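Local coordinates for type VII secretion system protein EssB (Staphylococcus aureus, PDB 4ANN) that forms part of the membrane-bound type VII secretion system and is probably required for secretion of EsxA and EsxB, seen here as its cytoplasmic segment, at residues N81-Y86 against C149-K154; K91-V96 against Y101-A106; P107-F112 against I119-G124; K144-C149 against Q155-L160; E166-K169 against F173-K176. All coordinates share one frame; numbering follows the deposited sequence.

Contacts 1 to 4 are buried, and contact 5, the outermost and smallest, only partly. Contacts 1 and 4 share helix 136-151 and Cys149. Contact 1 sets its C-terminal end against helix 80-89, and contact 4 sets its flank against helix 157-162. Contacts 2 and 3 lie nearest the centre of the chain, with their own centres about 8 Å apart. Contact 2 joins a 3-10 turn to a short strand, and contact 3 is a hairpin. Contacts 2 and 4 are apolar across their interfaces. Contact 3 mixes strand bonds with a carboxylate clasp and waters. Contact 1 combines one lysine bond with a ring face. Contact 5 rests on one histidine-glutamate bond, and Gln155 links it to contact 4.

Contact 1: residues N81-Y86 against C149-K154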
# COMPACT_ATOMS: atom_id res chain seq x y z
N ASN A 81 17.52 10.32 6.62
CA ASN A 81 17.52 10.67 5.20
C ASN A 81 16.89 9.60 4.29
O ASN A 81 15.93 9.93 3.58
CB ASN A 81 18.86 11.09 4.61
CG ASN A 81 20.05 10.21 4.62
OD1 ASN A 81 21.07 10.30 3.92
ND2 ASN A 81 20.12 9.33 5.56
N GLU A 82 17.41 8.38 4.27
CA GLU A 82 16.91 7.35 3.36
C GLU A 82 15.52 6.92 3.75
O GLU A 82 14.65 6.67 2.87
CB GLU A 82 17.92 6.20 3.22
CG GLU A 82 19.17 6.54 2.46
CD GLU A 82 18.98 6.78 0.98
OE1 GLU A 82 18.38 7.82 0.61
OE2 GLU A 82 19.40 5.96 0.10
N LYS A 83 15.22 6.86 5.04
CA LYS A 83 13.86 6.58 5.49
C LYS A 83 12.88 7.60 4.96
O LYS A 83 11.81 7.26 4.45
CB LYS A 83 13.89 6.57 7.02
CG LYS A 83 12.54 6.21 7.63
CD LYS A 83 12.59 6.29 9.16
CE LYS A 83 13.50 5.27 9.77
NZ LYS A 83 13.43 5.28 11.25
N LEU A 84 13.22 8.87 5.09
CA LEU A 84 12.37 9.94 4.57
C LEU A 84 12.22 9.87 3.05
O LEU A 84 11.14 10.08 2.54
CB LEU A 84 12.89 11.32 4.98
CG LEU A 84 12.67 11.66 6.47
CD1 LEU A 84 13.50 12.82 6.89
CD2 LEU A 84 11.17 11.90 6.71
N ARG A 85 13.29 9.55 2.33
CA ARG A 85 13.20 9.43 0.88
C ARG A 85 12.15 8.37 0.51
O ARG A 85 11.29 8.59 -0.37
CB ARG A 85 14.54 9.13 0.28
CG ARG A 85 14.52 9.05 -1.23
CD ARG A 85 15.90 9.02 -1.85
NE ARG A 85 16.67 7.80 -1.61
CZ ARG A 85 16.59 6.70 -2.30
NH1 ARG A 85 15.70 6.59 -3.28
NH2 ARG A 85 17.39 5.69 -2.02
N TYR A 86 12.24 7.20 1.13
CA TYR A 86 11.31 6.13 0.88
C TYR A 86 9.90 6.54 1.25
O TYR A 86 8.93 6.30 0.48
CB TYR A 86 11.72 4.87 1.64
CG TYR A 86 12.80 4.03 0.94
CD1 TYR A 86 14.03 4.52 0.56
CD2 TYR A 86 12.55 2.69 0.65
CE1 TYR A 86 14.97 3.75 -0.06
CE2 TYR A 86 13.49 1.91 0.02
CZ TYR A 86 14.71 2.44 -0.36
OH TYR A 86 15.65 1.69 -1.00
N CYS A 149 4.90 4.45 12.04
CA CYS A 149 5.54 3.14 12.21
C CYS A 149 6.98 3.15 11.78
O CYS A 149 7.84 2.52 12.41
CB CYS A 149 4.76 2.08 11.45
SG CYS A 149 3.15 1.67 12.17
N ALA A 150 7.30 3.87 10.70
CA ALA A 150 8.68 3.92 10.21
C ALA A 150 9.59 4.56 11.27
O ALA A 150 10.78 4.19 11.30
CB ALA A 150 8.76 4.67 8.90
N PHE A 151 9.09 5.49 12.04
CA PHE A 151 9.86 6.22 13.05
C PHE A 151 9.80 5.58 14.43
O PHE A 151 10.55 6.00 15.31
CB PHE A 151 9.49 7.70 13.07
CG PHE A 151 10.19 8.46 11.98
CD1 PHE A 151 11.43 8.99 12.20
CD2 PHE A 151 9.61 8.62 10.73
CE1 PHE A 151 12.10 9.71 11.21
CE2 PHE A 151 10.25 9.35 9.76
CZ PHE A 151 11.48 9.89 9.98
N ASN A 152 8.99 4.55 14.64
CA ASN A 152 8.95 3.88 15.95
C ASN A 152 8.53 2.44 15.69
O ASN A 152 7.34 2.16 15.47
CB ASN A 152 8.02 4.59 16.91
CG ASN A 152 8.01 3.94 18.28
OD1 ASN A 152 8.47 2.84 18.47
ND2 ASN A 152 7.39 4.64 19.21
N GLU A 153 9.50 1.53 15.74
CA GLU A 153 9.24 0.14 15.42
C GLU A 153 8.28 -0.56 16.38
O GLU A 153 7.78 -1.60 16.04
CB GLU A 153 10.56 -0.68 15.39
CG GLU A 153 11.20 -0.85 16.77
CD GLU A 153 12.43 -1.71 16.84
OE1 GLU A 153 12.88 -2.12 15.74
OE2 GLU A 153 12.96 -2.08 17.94
N LYS A 154 8.05 0.03 17.54
CA LYS A 154 7.11 -0.53 18.52
C LYS A 154 5.65 -0.33 18.12
O LYS A 154 4.78 -1.00 18.66
CB LYS A 154 7.37 0.06 19.89
CG LYS A 154 8.77 -0.33 20.41
CD LYS A 154 9.11 0.17 21.78
CE LYS A 154 9.19 1.66 21.90
NZ LYS A 154 10.16 2.21 20.89
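A helix packs against a helix end here: Lys83 and Leu84 of helix 80-89 meet Ala150 and Phe151 at the C-terminal end of helix 136-151. The two helices lie in the cytoplasmic domain of EssB, whose family is probably related to the protein kinase fold. Lys83 does most of the work. The extended first part of its chain (chi1 -177°) lays CD over the centre of the Phe151 ring, 3.8 Å from the centroid, in a CH-pi contact. The bend about CG-CD (chi3 -65°) then turns Lys83 NZ to the backbone, where it donates to Ala150 O at 2.9 Å. The donor is tilted 31° from the carbonyl plane. NZ is also 4.7 Å from the Phe151 ring centroid, over the same face, in a cation-pi contact. A second carbonyl, Lys76 O, takes another bond from this ammonium. Carbonyls at a helix C-terminus carry partial negative charge, which would favour a positive group here. The CB of Ala150 lies beside the aliphatic part of the lysine. Phe173 of helix 172-179 also meets the Phe151 ring. Leu84 comes in at the ring edge, with its CD2 3.9 Å from Phe151 CZ.

Contact 2: residues K91-V96 against Y101-A106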
# COMPACT_ATOMS: atom_id res chain seq x y z
N LYS A 91 3.87 8.25 -2.00
CA LYS A 91 2.80 8.98 -2.69
C LYS A 91 2.72 8.63 -4.16
O LYS A 91 1.66 8.86 -4.79
CB LYS A 91 3.01 10.48 -2.46
CG LYS A 91 3.98 11.18 -3.42
CD LYS A 91 3.79 12.68 -3.31
CE LYS A 91 4.68 13.61 -4.13
NZ LYS A 91 4.09 14.99 -4.19
N ASN A 92 3.78 8.09 -4.76
CA ASN A 92 3.76 7.66 -6.16
C ASN A 92 2.70 6.58 -6.44
O ASN A 92 2.26 6.46 -7.58
CB ASN A 92 5.13 7.15 -6.56
CG ASN A 92 5.39 7.10 -8.03
OD1 ASN A 92 5.18 8.10 -8.76
ND2 ASN A 92 5.91 5.98 -8.52
N LEU A 93 2.26 5.85 -5.41
CA LEU A 93 1.17 4.90 -5.63
C LEU A 93 -0.10 5.53 -6.08
O LEU A 93 -0.97 4.87 -6.65
CB LEU A 93 0.93 4.03 -4.38
CG LEU A 93 1.97 2.95 -4.16
CD1 LEU A 93 1.65 2.24 -2.85
CD2 LEU A 93 2.07 1.96 -5.36
N GLU A 94 -0.27 6.82 -5.86
CA GLU A 94 -1.44 7.54 -6.37
C GLU A 94 -1.51 7.42 -7.89
O GLU A 94 -2.61 7.59 -8.45
CB GLU A 94 -1.41 9.02 -5.96
CG GLU A 94 -1.40 9.27 -4.48
CD GLU A 94 -2.12 10.45 -3.94
OE1 GLU A 94 -1.53 11.55 -3.94
OE2 GLU A 94 -3.27 10.21 -3.51
N GLU A 95 -0.40 7.14 -8.57
CA GLU A 95 -0.44 6.94 -10.02
C GLU A 95 -1.34 5.76 -10.38
O GLU A 95 -1.84 5.68 -11.51
CB GLU A 95 0.97 6.72 -10.58
CG GLU A 95 1.85 7.98 -10.46
CD GLU A 95 1.37 9.14 -11.28
OE1 GLU A 95 0.96 9.08 -12.44
OE2 GLU A 95 1.32 10.26 -10.74
N VAL A 96 -1.59 4.84 -9.47
CA VAL A 96 -2.44 3.68 -9.72
C VAL A 96 -3.87 4.12 -9.94
O VAL A 96 -4.61 3.47 -10.72
CB VAL A 96 -2.41 2.65 -8.56
CG1 VAL A 96 -3.45 1.55 -8.72
CG2 VAL A 96 -0.96 2.09 -8.51
N TYR A 101 -6.68 -0.58 -12.05
CA TYR A 101 -6.28 -1.25 -10.85
C TYR A 101 -6.62 -0.45 -9.60
O TYR A 101 -6.71 0.75 -9.59
CB TYR A 101 -4.78 -1.56 -10.82
CG TYR A 101 -4.29 -2.49 -11.90
CD1 TYR A 101 -4.71 -3.83 -11.97
CD2 TYR A 101 -3.40 -2.03 -12.86
CE1 TYR A 101 -4.24 -4.66 -12.95
CE2 TYR A 101 -2.92 -2.88 -13.84
CZ TYR A 101 -3.35 -4.19 -13.89
OH TYR A 101 -2.86 -4.99 -14.87
N THR A 102 -6.74 -1.19 -8.49
CA THR A 102 -6.88 -0.67 -7.14
C THR A 102 -5.83 -1.37 -6.29
O THR A 102 -5.28 -2.41 -6.67
CB THR A 102 -8.27 -0.90 -6.55
OG1 THR A 102 -8.44 -2.34 -6.46
CG2 THR A 102 -9.41 -0.31 -7.40
N PHE A 103 -5.57 -0.77 -5.11
CA PHE A 103 -4.54 -1.29 -4.22
C PHE A 103 -4.92 -0.98 -2.78
O PHE A 103 -5.80 -0.16 -2.52
CB PHE A 103 -3.15 -0.69 -4.54
CG PHE A 103 -2.99 0.79 -4.19
CD1 PHE A 103 -3.53 1.76 -5.02
CD2 PHE A 103 -2.35 1.20 -3.05
CE1 PHE A 103 -3.44 3.15 -4.71
CE2 PHE A 103 -2.24 2.56 -2.71
CZ PHE A 103 -2.79 3.52 -3.57
N VAL A 104 -4.22 -1.60 -1.85
CA VAL A 104 -4.35 -1.40 -0.43
C VAL A 104 -3.05 -0.81 0.09
O VAL A 104 -2.00 -1.35 -0.21
CB VAL A 104 -4.63 -2.74 0.27
CG1 VAL A 104 -4.64 -2.58 1.77
CG2 VAL A 104 -5.91 -3.36 -0.30
N LEU A 105 -3.11 0.24 0.89
CA LEU A 105 -1.92 0.85 1.51
C LEU A 105 -1.76 0.29 2.90
O LEU A 105 -2.55 0.61 3.82
CB LEU A 105 -2.00 2.35 1.53
CG LEU A 105 -0.74 3.04 1.99
CD1 LEU A 105 0.40 2.79 1.03
CD2 LEU A 105 -0.96 4.53 2.18
N ALA A 106 -0.77 -0.57 3.15
CA ALA A 106 -0.54 -1.19 4.44
C ALA A 106 0.83 -1.83 4.46
O ALA A 106 1.39 -2.13 3.38
CB ALA A 106 -1.57 -2.30 4.72
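Leu93 O accepts from Val96 N at 2.9 Å, which closes a 3-10-like turn within 91-96. The same oxygen faces the other segment, where Phe103 CE1 lies 3.6 Å from Leu93 O. The rest of the contact is apolar. Phe103 is its centre. Its CG stands between the backbone N and the carbonyl carbon (chi1 70°), and this turns the ring toward that turn. Leu93 and Val96 both reach the ring obliquely. Leu93 CB touches Phe103 CZ at 3.8 Å. Val96 CG1 touches Phe103 CD1 at 3.7 Å, two ring atoms along from CZ. The CG1 branch of Val96 is anti to its backbone N (chi1 172°). That places it between Phe103 and the start of the strand, where it also lies 4.0 Å from Tyr101 CB. At the far end, Leu93 CD1 meets Leu105 CD1 at 4.1 Å.

The contact folds the chain back on itself between helix 80-89 and strand 101-102. Thr99 holds the connection: its OG1 bonds to both Val96 O and Tyr101 N. The phenol of Tyr101 leads away and bonds to Leu39 O. Pro118 packs on Leu93, Ala120 on Phe103, and Phe139 and Leu146 of helix 136-151 on Leu105. All six touching residues are buried. The two segments are therefore joined by burial of apolar side chains, while the polar backbone groups named here find partners within the turn or in the short connection.

Contact 3: residues P107-F112 against I119-G124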
# COMPACT_ATOMS: atom_id res chain seq x y z
N PRO A 107 1.40 -2.09 5.63
CA PRO A 107 2.77 -2.66 5.68
C PRO A 107 2.94 -3.93 4.88
O PRO A 107 3.94 -4.09 4.17
CB PRO A 107 3.01 -2.85 7.17
CG PRO A 107 2.17 -1.77 7.82
CD PRO A 107 0.94 -1.70 6.97
N ASP A 108 1.98 -4.84 4.99
CA ASP A 108 2.11 -6.14 4.31
C ASP A 108 1.74 -6.07 2.84
O ASP A 108 1.78 -7.09 2.13
CB ASP A 108 1.28 -7.21 5.02
CG ASP A 108 -0.20 -6.96 5.06
OD1 ASP A 108 -0.71 -5.87 4.77
OD2 ASP A 108 -0.90 -7.91 5.48
N GLU A 109 1.35 -4.91 2.34
CA GLU A 109 0.96 -4.63 1.00
C GLU A 109 1.97 -3.76 0.25
O GLU A 109 1.75 -3.50 -0.94
CB GLU A 109 -0.44 -3.97 1.00
CG GLU A 109 -1.54 -4.91 1.37
CD GLU A 109 -1.91 -5.86 0.24
OE1 GLU A 109 -1.47 -5.62 -0.90
OE2 GLU A 109 -2.66 -6.85 0.54
N LEU A 110 2.98 -3.28 0.91
CA LEU A 110 3.86 -2.27 0.40
C LEU A 110 5.31 -2.79 0.38
O LEU A 110 5.85 -3.23 1.39
CB LEU A 110 3.80 -1.02 1.28
CG LEU A 110 4.68 0.14 0.86
CD1 LEU A 110 4.37 0.63 -0.53
CD2 LEU A 110 4.52 1.29 1.87
N PHE A 111 5.91 -2.65 -0.79
CA PHE A 111 7.28 -3.00 -1.06
C PHE A 111 7.96 -1.85 -1.80
O PHE A 111 7.27 -0.94 -2.29
CB PHE A 111 7.38 -4.27 -1.92
CG PHE A 111 6.76 -5.49 -1.26
CD1 PHE A 111 5.40 -5.66 -1.25
CD2 PHE A 111 7.55 -6.42 -0.64
CE1 PHE A 111 4.82 -6.75 -0.66
CE2 PHE A 111 6.99 -7.52 -0.02
CZ PHE A 111 5.61 -7.69 -0.03
N PHE A 112 9.28 -1.89 -1.87
CA PHE A 112 10.05 -0.89 -2.59
C PHE A 112 10.99 -1.52 -3.57
O PHE A 112 11.59 -2.57 -3.29
CB PHE A 112 10.85 -0.00 -1.62
CG PHE A 112 9.98 0.86 -0.74
CD1 PHE A 112 9.54 2.08 -1.17
CD2 PHE A 112 9.59 0.41 0.53
CE1 PHE A 112 8.76 2.91 -0.36
CE2 PHE A 112 8.82 1.26 1.32
CZ PHE A 112 8.39 2.48 0.90
N ILE A 119 5.72 -0.20 -4.49
CA ILE A 119 5.09 -1.28 -5.23
C ILE A 119 4.05 -1.95 -4.33
O ILE A 119 4.34 -2.29 -3.17
CB ILE A 119 6.19 -2.30 -5.63
CG1 ILE A 119 7.36 -1.66 -6.40
CG2 ILE A 119 5.62 -3.46 -6.38
CD1 ILE A 119 6.91 -1.14 -7.76
N ALA A 120 2.82 -2.15 -4.85
CA ALA A 120 1.79 -2.78 -4.02
C ALA A 120 1.64 -4.23 -4.40
O ALA A 120 2.06 -4.70 -5.47
CB ALA A 120 0.47 -2.05 -4.19
N LYS A 121 1.01 -5.00 -3.54
CA LYS A 121 0.82 -6.44 -3.73
C LYS A 121 -0.56 -6.79 -4.29
O LYS A 121 -0.72 -7.08 -5.47
CB LYS A 121 1.15 -7.17 -2.42
CG LYS A 121 1.12 -8.67 -2.59
CD LYS A 121 1.38 -9.35 -1.24
CE LYS A 121 0.20 -9.26 -0.33
NZ LYS A 121 0.46 -10.07 0.90
N THR A 122 -1.60 -6.75 -3.47
CA THR A 122 -2.94 -7.10 -3.90
C THR A 122 -3.46 -6.10 -4.92
O THR A 122 -3.33 -4.89 -4.71
CB THR A 122 -3.87 -7.12 -2.68
OG1 THR A 122 -3.32 -8.07 -1.73
CG2 THR A 122 -5.25 -7.62 -3.04
N ARG A 123 -4.08 -6.58 -5.98
CA ARG A 123 -4.68 -5.70 -6.97
C ARG A 123 -6.18 -5.98 -7.12
O ARG A 123 -6.56 -7.12 -7.27
CB ARG A 123 -4.21 -5.91 -8.37
CG ARG A 123 -2.81 -6.23 -8.52
CD ARG A 123 -2.35 -6.30 -9.97
NE ARG A 123 -1.04 -6.79 -10.11
CZ ARG A 123 -0.40 -6.97 -11.25
NH1 ARG A 123 -0.98 -6.68 -12.40
NH2 ARG A 123 0.84 -7.44 -11.26
N GLY A 124 -6.98 -4.94 -7.08
CA GLY A 124 -8.34 -5.05 -7.60
C GLY A 124 -8.44 -4.45 -8.96
O GLY A 124 -7.46 -3.92 -9.53
O HOH W 1 2.92 -9.58 2.02
O HOH W 2 -1.77 -8.77 2.31
O HOH W 3 -2.26 -3.52 -2.62
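Glu109 grips Thr122 with both carboxylate oxygens. Its OE1 accepts from Thr122 N at 2.8 Å, with an N-H...O angle of 165°. Its OE2 accepts from Thr122 OG1 at 2.7 Å. Each oxygen uses its syn lone pair, so the carboxylate closes on the threonine like a clasp. The bend at chi2 (-77°) brings the acid across to it. Next comes the beta hairpin of strands 110-112 and 118-120. Phe111 and Ile119 form an antiparallel hydrogen-bonded pair: Phe111 N donates to Ile119 O at 2.9 Å, and Ile119 N to Phe111 O at 2.8 Å. Leu110 and Ala120 follow as a non-hydrogen-bonded pair. The ladder then fades, and Lys121 N gives Glu109 O a weak bond of 3.1 Å.

Lys121 NZ bonds to Leu19 O outside the hairpin. Two waters extend its reach: one joins it to Asp108 O, the other to Glu109 OE2. That acid oxygen is 4.5 Å from Lys121 NZ, beyond a salt bridge. Phe111 and Ile119 lie on one face of the sheet, and Phe111 CE1 lies 4.1 Å from Lys121 CB. Leu110 and Ala120 lie on the other face, where Leu110 packs on Leu146 of helix 136-151. Strand 70-71 flanks the other side of strand 110-112. The two donors from Thr122, the water at Glu109 OE2 and the nearby lysine would all favour an ionised Glu109, which clamps the chain where regular strand pairing ends.

Contact 4: residues K144-C149 against Q155-L160; sequences KALVIC and QSFDAL
Gln155 meets Ile148 at the start of this contact, with Gln155 CG 3.9 Å from Ile148 CG2. Its chain bends at chi2 (-73°), and the amide NE2 bonds to Glu174 OE2 of helix 172-179. Its backbone oxygen is also close to helix 136-151: Gln155 O lies 3.8 Å from Cys149 SG. Ser156 points away and has another task. It is the N-cap of helix 157-162, and its OG accepts from Ala159 N at 3.1 Å.

Phe157 opens the helix proper. Cys149 SG rests against its backbone, 3.4 Å from Phe157 N, so the thiol packs against the first turn. The ring is carried toward helix 136-151, since CG is anti to the backbone N (chi1 176°). Ala145 CB touches it at 3.6 Å from Phe157 CD1. Leu146 CD2 adds a second obliquely placed contact, 3.8 Å from Phe157 CE1. One turn later, Leu160 completes the interface. Its CB lies 3.9 Å from Ala145 CB, and its CD1 is 3.6 Å from Ile148 CG2. That CD1 also touches the Cys149 sulfur. The result is two consecutive helices joined by a short loop and closed by apolar side chains.

Helix 136-151 is covered on several sides. Helix 157-162 lies against Ala145, Ile148 and Cys149. Helix 172-179 packs on Ile148 and Val147, and helix 183-192 also meets Val147. Leu146 faces Phe72 and Leu105, and Pro107, just before strand 110-112, packs on Phe157.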
# COMPACT_ATOMS: atom_id res chain seq x y z
N LYS A 144 -0.17 8.35 7.13
CA LYS A 144 0.28 8.82 8.41
C LYS A 144 0.74 7.68 9.30
O LYS A 144 1.77 7.76 9.98
CB LYS A 144 -0.83 9.62 9.10
CG LYS A 144 -1.13 10.96 8.48
CD LYS A 144 -2.37 11.62 9.03
CE LYS A 144 -2.51 13.04 8.58
NZ LYS A 144 -3.77 13.67 9.13
N ALA A 145 -0.05 6.61 9.32
CA ALA A 145 0.29 5.46 10.13
C ALA A 145 1.61 4.83 9.68
O ALA A 145 2.43 4.43 10.52
CB ALA A 145 -0.83 4.45 10.15
N LEU A 146 1.84 4.74 8.39
CA LEU A 146 3.12 4.25 7.89
C LEU A 146 4.28 5.13 8.35
O LEU A 146 5.34 4.64 8.74
CB LEU A 146 3.13 4.14 6.35
CG LEU A 146 2.22 3.05 5.75
CD1 LEU A 146 2.25 3.16 4.24
CD2 LEU A 146 2.61 1.67 6.16
N VAL A 147 4.12 6.46 8.29
CA VAL A 147 5.16 7.36 8.73
C VAL A 147 5.48 7.11 10.21
O VAL A 147 6.63 7.02 10.64
CB VAL A 147 4.77 8.82 8.47
CG1 VAL A 147 5.76 9.77 9.16
CG2 VAL A 147 4.67 9.12 6.98
N ILE A 148 4.42 7.04 11.04
CA ILE A 148 4.61 6.82 12.47
C ILE A 148 5.33 5.52 12.72
O ILE A 148 6.27 5.44 13.52
CB ILE A 148 3.23 6.88 13.18
CG1 ILE A 148 2.69 8.31 13.14
CG2 ILE A 148 3.33 6.33 14.60
CD1 ILE A 148 1.26 8.46 13.57
N CYS A 149 4.90 4.45 12.04
CA CYS A 149 5.54 3.14 12.21
C CYS A 149 6.98 3.15 11.78
O CYS A 149 7.84 2.52 12.41
CB CYS A 149 4.76 2.08 11.45
SG CYS A 149 3.15 1.67 12.17
N GLN A 155 5.34 0.63 17.23
CA GLN A 155 3.97 0.98 16.91
C GLN A 155 3.32 -0.05 15.98
O GLN A 155 3.96 -0.58 15.08
CB GLN A 155 3.90 2.34 16.23
CG GLN A 155 4.42 3.51 17.11
CD GLN A 155 3.51 3.89 18.23
OE1 GLN A 155 2.76 3.06 18.77
NE2 GLN A 155 3.57 5.15 18.68
N SER A 156 2.03 -0.25 16.17
CA SER A 156 1.18 -1.05 15.35
C SER A 156 0.40 -0.23 14.34
O SER A 156 -0.41 0.62 14.69
CB SER A 156 0.16 -1.80 16.21
OG SER A 156 -0.82 -2.42 15.38
N PHE A 157 0.64 -0.50 13.03
CA PHE A 157 -0.13 0.13 11.98
C PHE A 157 -1.62 -0.06 12.19
O PHE A 157 -2.41 0.86 12.08
CB PHE A 157 0.31 -0.45 10.63
CG PHE A 157 -0.49 0.05 9.46
CD1 PHE A 157 -0.13 1.22 8.81
CD2 PHE A 157 -1.57 -0.69 9.00
CE1 PHE A 157 -0.86 1.62 7.68
CE2 PHE A 157 -2.29 -0.26 7.90
CZ PHE A 157 -1.93 0.87 7.24
N ASP A 158 -2.02 -1.31 12.43
CA ASP A 158 -3.43 -1.61 12.62
C ASP A 158 -4.02 -0.79 13.74
O ASP A 158 -5.12 -0.21 13.62
CB ASP A 158 -3.63 -3.11 12.90
CG ASP A 158 -3.37 -3.96 11.67
OD1 ASP A 158 -3.24 -3.49 10.55
OD2 ASP A 158 -3.24 -5.20 11.86
N ALA A 159 -3.32 -0.73 14.88
CA ALA A 159 -3.85 0.02 16.01
C ALA A 159 -4.04 1.47 15.66
O ALA A 159 -5.01 2.13 16.03
CB ALA A 159 -2.93 -0.07 17.23
N LEU A 160 -3.10 2.05 14.89
CA LEU A 160 -3.19 3.45 14.50
C LEU A 160 -4.36 3.68 13.55
O LEU A 160 -5.09 4.67 13.71
CB LEU A 160 -1.88 3.91 13.88
CG LEU A 160 -0.68 3.93 14.82
CD1 LEU A 160 0.61 4.03 14.00
CD2 LEU A 160 -0.80 5.03 15.86

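Contact 5: residues E166-K169 against F173-K176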
# COMPACT_ATOMS: atom_id res chain seq x y z
N GLU A 166 -6.71 11.30 16.69
CA GLU A 166 -6.33 12.50 17.39
C GLU A 166 -6.21 12.31 18.88
O GLU A 166 -5.61 13.16 19.54
CB GLU A 166 -7.30 13.63 16.99
CG GLU A 166 -6.99 13.98 15.55
CD GLU A 166 -6.87 15.42 15.24
OE1 GLU A 166 -6.76 16.20 16.18
OE2 GLU A 166 -6.93 15.67 14.03
N LEU A 167 -6.72 11.23 19.45
CA LEU A 167 -6.52 10.90 20.85
C LEU A 167 -5.23 10.11 21.07
O LEU A 167 -4.95 9.69 22.20
CB LEU A 167 -7.72 10.16 21.39
CG LEU A 167 -9.02 10.98 21.45
CD1 LEU A 167 -10.12 10.20 22.15
CD2 LEU A 167 -8.88 12.33 22.13
N HIS A 168 -4.42 9.88 20.04
CA HIS A 168 -3.16 9.15 20.21
C HIS A 168 -2.27 9.83 21.22
O HIS A 168 -2.06 11.04 21.19
CB HIS A 168 -2.47 9.13 18.83
CG HIS A 168 -1.10 8.51 18.86
ND1 HIS A 168 -0.96 7.18 18.94
CD2 HIS A 168 0.14 8.99 18.80
CE1 HIS A 168 0.29 6.83 18.98
NE2 HIS A 168 1.04 7.95 18.87
N LYS A 169 -1.67 9.01 22.08
CA LYS A 169 -0.62 9.45 23.02
C LYS A 169 0.71 8.95 22.50
O LYS A 169 0.91 7.76 22.31
CB LYS A 169 -0.90 8.93 24.41
CG LYS A 169 -2.18 9.45 25.01
CD LYS A 169 -2.19 10.97 25.07
N PHE A 173 6.59 14.45 17.41
CA PHE A 173 6.64 14.12 15.99
C PHE A 173 5.35 13.47 15.51
O PHE A 173 4.79 13.81 14.49
CB PHE A 173 7.81 13.20 15.75
CG PHE A 173 7.92 12.67 14.33
CD1 PHE A 173 8.50 13.39 13.31
CD2 PHE A 173 7.47 11.43 13.99
CE1 PHE A 173 8.59 12.93 12.03
CE2 PHE A 173 7.55 10.93 12.71
CZ PHE A 173 8.12 11.68 11.73
N GLU A 174 4.82 12.55 16.26
CA GLU A 174 3.66 11.77 15.94
C GLU A 174 2.48 12.71 15.91
O GLU A 174 1.63 12.59 15.00
CB GLU A 174 3.41 10.57 16.87
CG GLU A 174 4.47 9.52 16.71
CD GLU A 174 4.45 8.40 17.71
OE1 GLU A 174 3.79 8.53 18.75
OE2 GLU A 174 5.17 7.39 17.45
N THR A 175 2.37 13.63 16.85
CA THR A 175 1.25 14.61 16.79
C THR A 175 1.30 15.43 15.51
O THR A 175 0.27 15.70 14.91
CB THR A 175 1.32 15.50 18.03
OG1 THR A 175 1.09 14.68 19.14
CG2 THR A 175 0.28 16.63 17.97
N LYS A 176 2.49 15.89 15.11
CA LYS A 176 2.60 16.70 13.91
C LYS A 176 2.16 15.91 12.69
O LYS A 176 1.50 16.42 11.78
CB LYS A 176 3.98 17.27 13.68
CG LYS A 176 4.37 18.39 14.67
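His168 reaches Glu174 from the loop before helix 172-179, and the pair forms a His-carboxylate hydrogen bond. The bond ties this loop to the first part of the helix. The segment 166-169 starts as a short 3-10 turn, where Glu166 leans on Ile178 of the same helix. The turn ends after Leu167. His168 follows. Its CG lies opposite the backbone N (chi1 175°), which carries the imidazole out to Glu174. Its side chain also touches Gln155 and Ile178.

Glu174 is buried and its carboxylate has several partners. OE1 accepts from His168 and from Thr171 N, just before the helix, with the Gln155 amide on OE2. Three donors from three places thus fix the acid and would favour its ionised form. The loop, the helix start and the segment before helix 157-162 are joined at this one group. The negative carboxylate would also tend to polarise the imidazole. The two side chains cross at about a right angle. His168 NE2 donates to Glu174 OE1 at 2.8 Å, nearly straight (167°), with the oxygen in the ring plane and the nitrogen 57° above the carboxylate plane.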